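Local coordinates for protein cyclase (Streptomyces sp. R1128, PDB 3TFZ) that probably directs cyclisation and aromatisation of a polyketide chain in the R1128 pathway, as an aromatase/cyclase with a Bet v 1-like helix-grip fold, at residues A[13-18]-A[155-160]; A[19-24]-A[69-74]; A[106-111]-A[148-153]; A[75-80]-A[95-100]; A[39-44]-A[51-56]. All blocks are in the same frame, centred on the assembly; numbering follows the deposited sequence.

In the fold
The five contacts show how a helix-grip protein is tied together. Interaction 1 joins residues 13-18 to 155-160, near the two ends of the chain, so the other four lie nested inside its loop; along the chain interaction 5 lies within interaction 2, followed by 4 and then 3. Helix 17-25 serves interactions 1 and 2, and helix 131-164 serves 1 and 3, while contacts 2 to 5 all reach the one antiparallel sheet. Interactions 2 and 4 are closest, centres about 7 Å apart. Interaction 5, on the edge hairpin, sits about 24 Å from interaction 1, centre to centre. Helices and strands thus enclose a common interior, consistent with the ligand-binding cavity of Bet v 1-like proteins.

Interaction 1 of 5, residues A[13-18]-A[155-160]; sequences VAAPAD and GEAERR
Two N-H groups grip Glu-156 OE2, and both come from Arg-160: NE stands 2.7 Å from that oxygen, above the carboxylate plane, and NH2 comes in on its anti lone pair at 2.9 Å. The other oxygen, Glu-156 OE1, is taken by Arg-159 NH1 at 2.7 Å, so a salt-bridge network runs along this turn of helix 131-164. The polar link to residues 13-18 is made by the next acid. Glu-158 CG lies beside its own backbone N, and the extended chain brings Glu-158 OE2 to 2.9 Å from Ala-14 N, the N-H pointing at it nearly straight (171°); here too the donor sits above the carboxylate plane. Residues 13-18 form the corner between strand 5-13 and helix 17-25, and the long C-terminal helix passing that corner is the one that the curved sheet grips in this fold. An inverse gamma turn centred on Ala-14 sharpens the bend, with Pro-16 as N-cap of the helix that follows. On the inner side, Val-13 CG1, anti to its backbone N, rests 3.7 Å from Ala-157 CB, and Ala-15 CB meets the same methyl at 3.9 Å. Ala-15 O is hydrogen-bonded to Thr-106 OG1 on strand 105-116.

Interaction 2 of 5, residues A[19-24]-A[69-74]; sequences LVWEVL and RDLDPA
Helix 19-24 runs roughly antiparallel to strand 69-72, their directions 158° apart and their axes 10.8 Å from each other, so long side chains have to bridge the gap. Trp-21 does most of this. Its CG is anti to the backbone N, which sends the indole out to the strand's end, where Pro-73 lies over one face. Pro-73 CA is 3.8 Å from the centroid of the six-membered ring of Trp-21, 20° off the normal: a CH-pi contact. Pro-73 CB comes to 3.5 Å from Trp-21 NE1, and at the ring edge Leu-71 CB approaches Trp-21 CZ2 to 4.1 Å. The second bridge is polar. Leu-24 O lies close to the guanidinium plane of Arg-69, and Arg-69 NH2 meets it on a lone pair, at 3.0 Å and a nearly straight 165°. The remaining nitrogens are engaged as well, NE with Gln-50 and NH1 with the hydroxyl of Tyr-30, which also bonds Leu-24 O; the guanidinium is therefore fixed in rotation. A positive group near the C-terminal end of helix 17-25 probably suits the helix dipole. Helix 17-25 packs here against the curved sheet beside strand 61-72, as a short helix does in the Bet v 1-like helix-grip fold.

Interaction 3 of 5, residues A[106-111]-A[148-153]; sequences TQLVLT and ADLNAV
Leu-150, Leu-108 and Leu-110 bury the most surface where strand 106-111 meets helix 148-153, whose axes pass 9.3 Å apart at 149°. Leu-150 lies at the middle. With CG beside its backbone N, it slides past Leu-108 in the opposite direction and sets its CD2 methyl 3.7 Å from Leu-108 CG. That same methyl, Leu-150 CD2, lies 3.9 Å from Leu-110 CB, so one branch is wedged between two leucines that project from the same face of the strand. Both strand residues hold CG anti to the backbone N (chi1 -178° for Leu-108, 177° for Leu-110), which places their methyls against the helix. Leu-108 crosses Val-153 at about a right angle, its CD2 meeting Val-153 CG1 at 3.7 Å. One turn earlier, Leu-110 CD2 reaches the CB of Asp-149 at 4.1 Å, touching the aliphatic root of that residue and not its carboxylate. Trp-96, from strand 89-100, packs against Asp-149, Leu-150 and Val-153 as well. The opposite face of the strand serves the dimer: Gln-107 bonds Arg-97 and Glu-8 of the second subunit. A bound buffer molecule lies about 4 Å from the Asp-149 side chain, consistent with a place beside the ligand pocket known in Bet v 1-like proteins. With no hydrogen bond between the two segments, the contact probably draws its stability from the burial of apolar surface.

Interaction 4 of 5, residues A[75-80]-A[95-100]; sequences RRVIAY and EWRAFT
Glu-95 can be followed from CB to tip across the partner strand. Glu-95 CB is 4.0 Å from Ile-78 O, its CG passes Ala-79 CA at 4.1 Å, and its CD comes to 3.9 Å from Val-77 CG1, the extended chain thus lying obliquely over the neighbouring valine. Both tip oxygens stay near that methyl, Glu-95 OE2 at 4.2 Å from Val-77 CG1. Glu-95 OE1 also accepts NE of Arg-97 on its anti lone pair, 2.8 Å away with an angle of 156°, in a salt bridge along the same strand; the second bond to OE1, from Arg-97 NH2, is weak. Beneath these side chains the strands run antiparallel. Ile-78 and Trp-96 form a hydrogen-bonded pair, with Ile-78 N to Trp-96 O at 2.9 Å and Trp-96 N to Ile-78 O at 2.8 Å, while Val-77 with Arg-97 and Ala-79 with Glu-95 are non-hydrogen-bonded pairs. On the other face of this hairpin, Ile-78 CB meets Trp-96 CD1 at 4.1 Å, turned to the interior of the fold. An alanine in place of Glu-95 would remove the salt bridge to Arg-97 NE and probably leave the arginine less firmly oriented. Since Arg-97 NH1 bonds Gln-107 and Thr-12 of the second subunit, the carboxylate acts as a second-shell group: it is likely to balance the arginine's charge and steady a polar link across the dimer interface.

Interaction 5 of 5, residues A[39-44]-A[51-56]; sequences KVEILE and VVRLHV
Lys-39 and His-55 lie side by side and point the same way, the imidazole ND1 of His-55 3.8 Å from Lys-39 CB and 3.9 Å from Lys-39 CD, so the ring rests against the lysine's methylenes. Glu-41 and Arg-53 run alongside in the same manner, with carboxylate and guanidinium planes only 1° apart, yet Glu-41 OE2 touches Arg-53 CG at 3.7 Å and stays 5.1 Å from Arg-53 NH1. The guanidinium finds its partner in Thr-64, through NE. Glu-41 OE2 also lies at the edge of the imidazole, 4.4 Å from His-55 CE1. On the opposite face Val-40 reaches across with both methyls, CG1 to Val-52 CG2 at 3.7 Å and CG2 to Leu-54 CD2 at 3.9 Å. The register shifts by one residue where Leu-43 and Glu-44 both face Val-51, a classic bulge in which Val-51 O accepts Leu-43 N and, weakly, Glu-44 N. An alanine in place of His-55 would probably lose the packing along Lys-39 and the ring edge beside Glu-41. The hairpin joins edge strand 37-46 to the sheet. Backbone hydrogen bonds hold the strands; on the polar face the side chains meet through aliphatic contact, and any attraction between Glu-41 and Arg-53 would probably be loose.

Interaction 1 of 5, residues A[13-18]-A[155-160]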
# COMPACT_ATOMS: atom_id res chain seq x y z
N VAL A 13 -0.93 6.84 -8.60
CA VAL A 13 -1.56 8.14 -9.03
C VAL A 13 -1.38 8.35 -10.54
O VAL A 13 -0.25 8.23 -11.08
CB VAL A 13 -1.00 9.31 -8.25
CG1 VAL A 13 -1.77 10.71 -8.58
CG2 VAL A 13 -1.11 9.02 -6.71
N ALA A 14 -2.48 8.59 -11.27
CA ALA A 14 -2.31 8.76 -12.72
C ALA A 14 -1.87 10.24 -12.93
O ALA A 14 -2.63 11.01 -13.47
CB ALA A 14 -3.63 8.44 -13.49
N ALA A 15 -0.69 10.64 -12.42
CA ALA A 15 -0.09 12.01 -12.63
C ALA A 15 1.41 11.85 -12.52
O ALA A 15 1.89 10.94 -11.80
CB ALA A 15 -0.57 13.03 -11.54
N PRO A 16 2.21 12.79 -13.15
CA PRO A 16 3.71 12.70 -12.97
C PRO A 16 4.18 12.99 -11.52
O PRO A 16 3.51 13.71 -10.78
CB PRO A 16 4.24 13.80 -13.95
CG PRO A 16 2.96 14.13 -14.97
CD PRO A 16 1.81 13.98 -13.94
N ALA A 17 5.36 12.53 -11.14
CA ALA A 17 5.79 12.49 -9.73
C ALA A 17 6.02 13.89 -9.24
O ALA A 17 5.75 14.16 -8.12
CB ALA A 17 7.03 11.57 -9.58
N ASP A 18 6.47 14.78 -10.09
CA ASP A 18 6.63 16.20 -9.81
C ASP A 18 5.30 16.90 -9.49
O ASP A 18 5.26 17.76 -8.62
CB ASP A 18 7.41 16.92 -10.98
CG ASP A 18 8.90 16.52 -11.04
OD1 ASP A 18 9.43 15.81 -10.11
OD2 ASP A 18 9.59 16.87 -11.99
N GLY A 155 -6.77 12.13 -5.88
CA GLY A 155 -7.90 12.87 -6.48
C GLY A 155 -7.39 14.26 -6.93
O GLY A 155 -7.65 14.70 -8.05
N GLU A 156 -6.64 14.90 -6.07
CA GLU A 156 -6.13 16.24 -6.31
C GLU A 156 -5.08 16.34 -7.42
O GLU A 156 -5.08 17.30 -8.22
CB GLU A 156 -5.57 16.84 -5.02
CG GLU A 156 -5.00 18.25 -5.20
CD GLU A 156 -6.00 19.31 -5.66
OE1 GLU A 156 -7.23 19.11 -5.61
OE2 GLU A 156 -5.53 20.39 -6.09
N ALA A 157 -4.16 15.39 -7.45
CA ALA A 157 -3.14 15.41 -8.49
C ALA A 157 -3.80 15.13 -9.85
O ALA A 157 -3.43 15.74 -10.89
CB ALA A 157 -1.94 14.36 -8.17
N GLU A 158 -4.70 14.18 -9.88
CA GLU A 158 -5.38 13.81 -11.13
C GLU A 158 -6.36 14.97 -11.65
O GLU A 158 -6.37 15.28 -12.84
CB GLU A 158 -6.07 12.45 -10.97
CG GLU A 158 -5.15 11.32 -10.63
CD GLU A 158 -5.84 9.94 -10.56
OE1 GLU A 158 -7.06 9.90 -10.73
OE2 GLU A 158 -5.19 8.89 -10.27
N ARG A 159 -7.14 15.59 -10.76
CA ARG A 159 -7.82 16.88 -10.97
C ARG A 159 -6.95 17.92 -11.69
O ARG A 159 -7.44 18.66 -12.51
CB ARG A 159 -8.03 17.44 -9.57
CG ARG A 159 -9.04 18.36 -9.44
CD ARG A 159 -9.58 18.54 -7.97
NE ARG A 159 -10.27 17.34 -7.48
CZ ARG A 159 -10.09 16.77 -6.27
NH1 ARG A 159 -9.26 17.30 -5.33
NH2 ARG A 159 -10.80 15.66 -5.98
N ARG A 160 -5.70 18.08 -11.25
CA ARG A 160 -4.75 19.00 -11.82
C ARG A 160 -4.20 18.63 -13.20
O ARG A 160 -3.96 19.51 -14.00
CB ARG A 160 -3.55 19.24 -10.87
CG ARG A 160 -3.99 19.84 -9.58
CD ARG A 160 -2.88 20.51 -8.92
NE ARG A 160 -3.29 20.83 -7.55
CZ ARG A 160 -2.56 21.56 -6.69
NH1 ARG A 160 -1.34 22.02 -7.01
NH2 ARG A 160 -3.07 21.81 -5.49

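Interaction 2 of 5, residues A[19-24]-A[69-74]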
# COMPACT_ATOMS: atom_id res chain seq x y z
N LEU A 19 4.21 16.56 -10.18
CA LEU A 19 2.96 17.16 -9.84
C LEU A 19 2.43 16.66 -8.45
O LEU A 19 1.84 17.43 -7.60
CB LEU A 19 2.01 16.91 -10.97
CG LEU A 19 0.62 17.56 -10.80
CD1 LEU A 19 0.85 19.10 -10.62
CD2 LEU A 19 -0.07 17.27 -12.08
N VAL A 20 2.66 15.39 -8.18
CA VAL A 20 2.32 14.82 -6.90
C VAL A 20 3.14 15.48 -5.79
O VAL A 20 2.65 15.67 -4.73
CB VAL A 20 2.54 13.31 -6.93
CG1 VAL A 20 2.29 12.70 -5.56
CG2 VAL A 20 1.61 12.65 -7.98
N TRP A 21 4.43 15.74 -6.04
CA TRP A 21 5.27 16.43 -5.11
C TRP A 21 4.61 17.80 -4.78
O TRP A 21 4.44 18.12 -3.60
CB TRP A 21 6.69 16.64 -5.69
CG TRP A 21 7.49 17.49 -4.69
CD1 TRP A 21 7.88 18.81 -4.83
CD2 TRP A 21 7.89 17.08 -3.38
NE1 TRP A 21 8.52 19.22 -3.66
CE2 TRP A 21 8.48 18.19 -2.75
CE3 TRP A 21 7.79 15.84 -2.68
CZ2 TRP A 21 9.00 18.10 -1.43
CZ3 TRP A 21 8.29 15.75 -1.45
CH2 TRP A 21 8.94 16.88 -0.83
N GLU A 22 4.27 18.60 -5.83
CA GLU A 22 3.66 19.88 -5.63
C GLU A 22 2.43 19.87 -4.73
O GLU A 22 2.28 20.80 -3.97
CB GLU A 22 3.33 20.56 -6.96
CG GLU A 22 4.60 20.99 -7.76
CD GLU A 22 4.23 21.56 -9.10
OE1 GLU A 22 3.03 21.97 -9.21
OE2 GLU A 22 5.12 21.59 -10.02
N VAL A 23 1.55 18.86 -4.85
CA VAL A 23 0.39 18.73 -4.02
C VAL A 23 0.83 18.37 -2.53
O VAL A 23 0.33 18.96 -1.54
CB VAL A 23 -0.55 17.66 -4.63
CG1 VAL A 23 -1.68 17.18 -3.71
CG2 VAL A 23 -1.11 18.13 -6.02
N LEU A 24 1.77 17.43 -2.37
CA LEU A 24 2.24 17.10 -1.07
C LEU A 24 2.88 18.28 -0.37
O LEU A 24 2.57 18.45 0.80
CB LEU A 24 3.27 15.89 -1.09
CG LEU A 24 2.76 14.52 -1.56
CD1 LEU A 24 3.90 13.60 -1.72
CD2 LEU A 24 1.75 14.01 -0.58
N ARG A 69 7.36 18.74 9.52
CA ARG A 69 7.58 18.11 8.15
C ARG A 69 8.92 18.48 7.59
O ARG A 69 9.22 19.69 7.47
CB ARG A 69 6.50 18.52 7.15
CG ARG A 69 5.04 18.10 7.65
CD ARG A 69 3.95 19.04 7.12
NE ARG A 69 4.07 19.54 5.69
CZ ARG A 69 3.64 18.90 4.60
NH1 ARG A 69 3.04 17.70 4.72
NH2 ARG A 69 3.79 19.45 3.39
N ASP A 70 9.75 17.48 7.30
CA ASP A 70 11.04 17.71 6.70
C ASP A 70 10.86 17.37 5.26
O ASP A 70 10.62 16.23 4.95
CB ASP A 70 12.11 16.85 7.37
CG ASP A 70 12.44 17.37 8.85
OD1 ASP A 70 12.65 18.63 9.04
OD2 ASP A 70 12.47 16.54 9.85
N LEU A 71 10.94 18.35 4.36
CA LEU A 71 10.60 18.13 2.98
C LEU A 71 11.87 17.93 2.12
O LEU A 71 12.80 18.70 2.25
CB LEU A 71 9.76 19.31 2.41
CG LEU A 71 8.28 19.57 2.88
CD1 LEU A 71 8.23 20.38 4.16
CD2 LEU A 71 7.55 20.31 1.76
N ASP A 72 11.89 16.91 1.27
CA ASP A 72 13.10 16.56 0.51
C ASP A 72 12.66 16.27 -0.91
O ASP A 72 12.33 15.11 -1.26
CB ASP A 72 13.72 15.30 1.15
CG ASP A 72 15.07 14.96 0.58
OD1 ASP A 72 15.85 14.31 1.30
OD2 ASP A 72 15.38 15.32 -0.55
N PRO A 73 12.53 17.33 -1.72
CA PRO A 73 12.03 17.17 -3.07
C PRO A 73 12.96 16.32 -3.96
O PRO A 73 12.49 15.70 -4.90
CB PRO A 73 11.94 18.62 -3.58
CG PRO A 73 12.80 19.45 -2.65
CD PRO A 73 12.77 18.77 -1.35
N ALA A 74 14.25 16.24 -3.66
CA ALA A 74 15.16 15.55 -4.57
C ALA A 74 14.92 14.06 -4.29
O ALA A 74 14.87 13.23 -5.22
CB ALA A 74 16.61 15.96 -4.34

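Interaction 3 of 5, residues A[106-111]-A[148-153]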
# COMPACT_ATOMS: atom_id res chain seq x y z
N THR A 106 2.68 7.61 -10.86
CA THR A 106 3.52 7.78 -9.69
C THR A 106 3.00 6.73 -8.71
O THR A 106 1.82 6.60 -8.51
CB THR A 106 3.29 9.21 -9.11
OG1 THR A 106 3.70 10.17 -10.03
CG2 THR A 106 4.02 9.54 -7.83
N GLN A 107 3.88 6.02 -8.04
CA GLN A 107 3.48 5.23 -6.89
C GLN A 107 3.55 6.15 -5.63
O GLN A 107 4.59 6.76 -5.34
CB GLN A 107 4.46 4.06 -6.72
CG GLN A 107 4.02 2.92 -5.74
CD GLN A 107 2.95 2.09 -6.33
OE1 GLN A 107 3.09 1.49 -7.40
NE2 GLN A 107 1.83 2.04 -5.65
N LEU A 108 2.45 6.20 -4.88
CA LEU A 108 2.35 7.08 -3.70
C LEU A 108 2.27 6.21 -2.40
O LEU A 108 1.40 5.37 -2.24
CB LEU A 108 1.13 8.08 -3.82
CG LEU A 108 1.04 9.05 -2.62
CD1 LEU A 108 2.30 10.03 -2.50
CD2 LEU A 108 -0.19 9.91 -2.72
N VAL A 109 3.20 6.45 -1.49
CA VAL A 109 3.29 5.77 -0.25
C VAL A 109 3.24 6.71 1.00
O VAL A 109 3.87 7.76 1.06
CB VAL A 109 4.58 4.90 -0.19
CG1 VAL A 109 4.65 4.07 1.16
CG2 VAL A 109 4.61 3.95 -1.39
N LEU A 110 2.50 6.22 2.01
CA LEU A 110 2.32 6.87 3.30
C LEU A 110 2.58 5.76 4.39
O LEU A 110 1.92 4.74 4.36
CB LEU A 110 0.93 7.49 3.42
CG LEU A 110 0.64 8.14 4.77
CD1 LEU A 110 1.67 9.19 5.12
CD2 LEU A 110 -0.74 8.77 4.75
N THR A 111 3.57 6.02 5.29
CA THR A 111 3.92 5.17 6.44
C THR A 111 3.52 5.87 7.73
O THR A 111 3.32 7.10 7.79
CB THR A 111 5.43 4.71 6.54
OG1 THR A 111 6.20 5.79 6.94
CG2 THR A 111 6.05 4.20 5.22
N ALA A 148 -7.88 7.74 3.48
CA ALA A 148 -8.52 8.98 3.12
C ALA A 148 -7.50 10.00 2.61
O ALA A 148 -7.75 10.64 1.59
CB ALA A 148 -9.34 9.57 4.34
N ASP A 149 -6.32 10.01 3.23
CA ASP A 149 -5.25 10.94 2.87
C ASP A 149 -4.63 10.62 1.52
O ASP A 149 -4.38 11.49 0.68
CB ASP A 149 -4.14 10.92 4.00
CG ASP A 149 -4.49 11.77 5.28
OD1 ASP A 149 -5.58 12.44 5.34
OD2 ASP A 149 -3.65 11.75 6.25
N LEU A 150 -4.21 9.36 1.36
CA LEU A 150 -3.75 8.83 0.07
C LEU A 150 -4.70 9.17 -1.06
O LEU A 150 -4.22 9.61 -2.06
CB LEU A 150 -3.52 7.30 0.17
CG LEU A 150 -2.20 6.81 0.80
CD1 LEU A 150 -2.20 5.29 1.07
CD2 LEU A 150 -0.91 7.17 -0.03
N ASN A 151 -6.00 8.84 -0.95
CA ASN A 151 -7.07 9.15 -1.93
C ASN A 151 -7.30 10.71 -2.18
O ASN A 151 -7.57 11.14 -3.30
CB ASN A 151 -8.39 8.44 -1.56
CG ASN A 151 -8.31 6.89 -1.72
OD1 ASN A 151 -7.61 6.31 -2.60
ND2 ASN A 151 -9.12 6.21 -0.91
N ALA A 152 -7.17 11.51 -1.13
CA ALA A 152 -7.24 12.99 -1.21
C ALA A 152 -6.14 13.44 -2.16
O ALA A 152 -6.40 14.21 -3.10
CB ALA A 152 -7.01 13.58 0.14
N VAL A 153 -4.92 12.92 -1.96
CA VAL A 153 -3.77 13.38 -2.70
C VAL A 153 -3.89 12.97 -4.19
O VAL A 153 -3.59 13.75 -5.09
CB VAL A 153 -2.41 12.94 -2.09
CG1 VAL A 153 -1.24 13.40 -3.03
CG2 VAL A 153 -2.21 13.54 -0.76

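Interaction 4 of 5, residues A[75-80]-A[95-100]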
# COMPACT_ATOMS: atom_id res chain seq x y z
N ARG A 75 14.67 13.77 -3.03
CA ARG A 75 14.48 12.39 -2.55
C ARG A 75 12.97 11.94 -2.79
O ARG A 75 12.68 10.74 -2.90
CB ARG A 75 15.20 12.24 -1.14
CG ARG A 75 15.36 10.89 -0.58
CD ARG A 75 16.79 10.40 -0.14
NE ARG A 75 17.22 11.40 0.76
CZ ARG A 75 18.40 11.81 1.19
NH1 ARG A 75 19.62 11.24 1.04
NH2 ARG A 75 18.28 12.93 1.87
N ARG A 76 12.09 12.93 -3.09
CA ARG A 76 10.59 12.89 -3.10
C ARG A 76 9.98 12.20 -1.86
O ARG A 76 9.16 11.25 -1.98
CB ARG A 76 9.96 12.29 -4.35
CG ARG A 76 10.59 12.61 -5.67
CD ARG A 76 9.97 11.65 -6.76
NE ARG A 76 10.53 11.89 -8.06
CZ ARG A 76 10.30 12.98 -8.78
NH1 ARG A 76 9.55 13.92 -8.30
NH2 ARG A 76 10.81 13.10 -9.99
N VAL A 77 10.33 12.74 -0.71
CA VAL A 77 9.99 12.19 0.55
C VAL A 77 9.66 13.39 1.52
O VAL A 77 10.38 14.42 1.52
CB VAL A 77 11.23 11.41 1.13
CG1 VAL A 77 11.06 11.22 2.66
CG2 VAL A 77 11.39 10.05 0.44
N ILE A 78 8.56 13.28 2.27
CA ILE A 78 8.31 14.19 3.37
C ILE A 78 8.28 13.35 4.61
O ILE A 78 7.40 12.51 4.71
CB ILE A 78 7.02 15.00 3.23
CG1 ILE A 78 6.98 15.82 1.90
CG2 ILE A 78 6.81 15.88 4.53
CD1 ILE A 78 5.63 16.44 1.58
N ALA A 79 9.31 13.49 5.47
CA ALA A 79 9.36 12.89 6.83
C ALA A 79 8.53 13.80 7.79
O ALA A 79 8.68 15.03 7.80
CB ALA A 79 10.83 12.79 7.35
N TYR A 80 7.60 13.20 8.53
CA TYR A 80 6.81 13.95 9.51
C TYR A 80 7.04 13.37 10.90
O TYR A 80 7.29 12.19 11.02
CB TYR A 80 5.29 14.08 9.08
CG TYR A 80 4.53 12.79 9.20
CD1 TYR A 80 3.92 12.44 10.40
CD2 TYR A 80 4.40 11.88 8.08
CE1 TYR A 80 3.26 11.22 10.54
CE2 TYR A 80 3.81 10.72 8.22
CZ TYR A 80 3.22 10.38 9.45
OH TYR A 80 2.57 9.22 9.55
N GLU A 95 6.57 8.76 6.79
CA GLU A 95 6.99 9.38 5.57
C GLU A 95 5.91 9.35 4.53
O GLU A 95 5.20 8.37 4.44
CB GLU A 95 8.26 8.62 4.99
CG GLU A 95 9.39 8.90 5.79
CD GLU A 95 10.72 8.33 5.24
OE1 GLU A 95 10.73 7.53 4.22
OE2 GLU A 95 11.77 8.64 5.88
N TRP A 96 5.86 10.38 3.69
CA TRP A 96 5.27 10.27 2.34
C TRP A 96 6.42 10.00 1.40
O TRP A 96 7.42 10.66 1.54
CB TRP A 96 4.71 11.61 1.86
CG TRP A 96 3.51 12.07 2.56
CD1 TRP A 96 3.48 12.95 3.57
CD2 TRP A 96 2.09 11.72 2.28
NE1 TRP A 96 2.18 13.16 3.97
CE2 TRP A 96 1.30 12.49 3.16
CE3 TRP A 96 1.44 10.90 1.33
CZ2 TRP A 96 -0.14 12.46 3.17
CZ3 TRP A 96 -0.04 10.87 1.31
CH2 TRP A 96 -0.78 11.64 2.24
N ARG A 97 6.24 9.07 0.43
CA ARG A 97 7.20 8.75 -0.58
C ARG A 97 6.44 8.61 -1.93
O ARG A 97 5.56 7.79 -2.05
CB ARG A 97 7.86 7.42 -0.28
CG ARG A 97 8.48 7.26 1.18
CD ARG A 97 8.62 5.75 1.52
NE ARG A 97 9.26 5.56 2.82
CZ ARG A 97 9.50 4.41 3.41
NH1 ARG A 97 9.18 3.27 2.82
NH2 ARG A 97 10.10 4.37 4.60
N ALA A 98 6.89 9.34 -2.97
CA ALA A 98 6.36 9.36 -4.30
C ALA A 98 7.41 8.75 -5.23
O ALA A 98 8.44 9.29 -5.32
CB ALA A 98 6.13 10.80 -4.72
N PHE A 99 7.17 7.65 -5.92
CA PHE A 99 8.11 7.08 -6.83
C PHE A 99 7.61 7.28 -8.28
O PHE A 99 6.43 7.14 -8.55
CB PHE A 99 8.24 5.62 -6.54
CG PHE A 99 8.73 5.30 -5.12
CD1 PHE A 99 10.06 5.09 -4.88
CD2 PHE A 99 7.83 5.03 -4.08
CE1 PHE A 99 10.48 4.79 -3.61
CE2 PHE A 99 8.23 4.71 -2.90
CZ PHE A 99 9.61 4.57 -2.65
N THR A 100 8.51 7.71 -9.19
CA THR A 100 8.27 7.59 -10.61
C THR A 100 8.04 6.11 -11.01
O THR A 100 8.95 5.22 -10.80
CB THR A 100 9.53 8.10 -11.35
OG1 THR A 100 9.61 9.51 -11.13
CG2 THR A 100 9.40 7.87 -12.75

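Interaction 5 of 5, residues A[39-44]-A[51-56]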
# COMPACT_ATOMS: atom_id res chain seq x y z
N LYS A 39 -8.49 22.86 9.11
CA LYS A 39 -7.70 24.06 9.33
C LYS A 39 -6.26 23.64 9.40
O LYS A 39 -5.91 22.62 9.99
CB LYS A 39 -8.11 24.79 10.63
CG LYS A 39 -7.63 26.22 10.74
CD LYS A 39 -7.87 26.86 12.13
CE LYS A 39 -7.56 28.40 12.05
NZ LYS A 39 -7.65 29.22 13.38
N VAL A 40 -5.44 24.43 8.74
CA VAL A 40 -4.02 24.27 8.76
C VAL A 40 -3.43 25.62 9.18
O VAL A 40 -3.91 26.69 8.72
CB VAL A 40 -3.44 24.02 7.33
CG1 VAL A 40 -1.92 23.89 7.38
CG2 VAL A 40 -4.02 22.81 6.70
N GLU A 41 -2.33 25.58 9.92
CA GLU A 41 -1.65 26.78 10.27
C GLU A 41 -0.14 26.60 10.34
O GLU A 41 0.30 25.70 11.02
CB GLU A 41 -2.19 27.11 11.62
CG GLU A 41 -1.79 28.38 12.20
CD GLU A 41 -2.38 28.42 13.60
OE1 GLU A 41 -1.86 29.30 14.41
OE2 GLU A 41 -3.33 27.51 13.83
N ILE A 42 0.63 27.53 9.73
CA ILE A 42 2.06 27.38 9.63
C ILE A 42 2.65 28.08 10.76
O ILE A 42 2.48 29.28 10.92
CB ILE A 42 2.65 27.85 8.28
CG1 ILE A 42 2.11 26.96 7.12
CG2 ILE A 42 4.14 27.70 8.26
CD1 ILE A 42 2.63 27.36 5.68
N LEU A 43 3.37 27.35 11.60
CA LEU A 43 3.97 28.00 12.77
C LEU A 43 5.41 28.42 12.50
O LEU A 43 5.92 29.40 13.07
CB LEU A 43 3.88 27.08 14.00
CG LEU A 43 2.77 26.87 15.09
CD1 LEU A 43 1.37 27.51 14.88
CD2 LEU A 43 2.69 25.41 15.45
N GLU A 44 6.07 27.69 11.62
CA GLU A 44 7.51 27.83 11.39
C GLU A 44 7.78 27.20 10.03
O GLU A 44 7.19 26.20 9.68
CB GLU A 44 8.30 27.19 12.55
CG GLU A 44 9.78 27.58 12.83
CD GLU A 44 10.55 26.39 13.61
OE1 GLU A 44 9.93 25.79 14.53
OE2 GLU A 44 11.73 26.00 13.32
N VAL A 51 6.79 23.60 10.17
CA VAL A 51 6.11 23.16 11.36
C VAL A 51 4.68 23.67 11.26
O VAL A 51 4.39 24.88 11.03
CB VAL A 51 6.81 23.60 12.70
CG1 VAL A 51 6.09 23.03 13.94
CG2 VAL A 51 8.26 23.21 12.73
N VAL A 52 3.75 22.78 11.56
CA VAL A 52 2.39 23.03 11.10
C VAL A 52 1.39 22.56 12.15
O VAL A 52 1.43 21.43 12.62
CB VAL A 52 2.17 22.45 9.59
CG1 VAL A 52 1.40 21.23 9.61
CG2 VAL A 52 1.43 23.35 8.75
N ARG A 53 0.49 23.45 12.49
CA ARG A 53 -0.64 23.13 13.33
C ARG A 53 -1.91 22.69 12.53
O ARG A 53 -2.28 23.34 11.61
CB ARG A 53 -0.91 24.32 14.22
CG ARG A 53 -2.16 24.24 14.97
CD ARG A 53 -2.22 22.92 15.54
NE ARG A 53 -2.89 22.91 16.85
CZ ARG A 53 -2.54 23.67 17.87
NH1 ARG A 53 -1.61 24.60 17.65
NH2 ARG A 53 -3.17 23.55 19.06
N LEU A 54 -2.52 21.55 12.88
CA LEU A 54 -3.60 20.94 12.08
C LEU A 54 -4.82 20.66 12.93
O LEU A 54 -4.73 20.09 13.97
CB LEU A 54 -3.11 19.65 11.41
CG LEU A 54 -2.04 19.79 10.30
CD1 LEU A 54 -1.02 18.68 10.21
CD2 LEU A 54 -2.73 19.94 8.95
N HIS A 55 -5.99 21.04 12.45
CA HIS A 55 -7.33 20.64 13.02
C HIS A 55 -7.95 19.65 12.03
O HIS A 55 -8.16 19.98 10.89
CB HIS A 55 -8.29 21.88 13.28
CG HIS A 55 -7.70 22.89 14.22
ND1 HIS A 55 -6.55 23.62 13.90
CD2 HIS A 55 -7.99 23.19 15.51
CE1 HIS A 55 -6.21 24.34 14.95
NE2 HIS A 55 -7.08 24.13 15.93
N VAL A 56 -8.23 18.44 12.54
CA VAL A 56 -8.62 17.26 11.75
C VAL A 56 -9.74 16.52 12.50
O VAL A 56 -9.51 16.09 13.63
CB VAL A 56 -7.45 16.30 11.48
CG1 VAL A 56 -7.88 15.09 10.59
CG2 VAL A 56 -6.18 17.06 10.87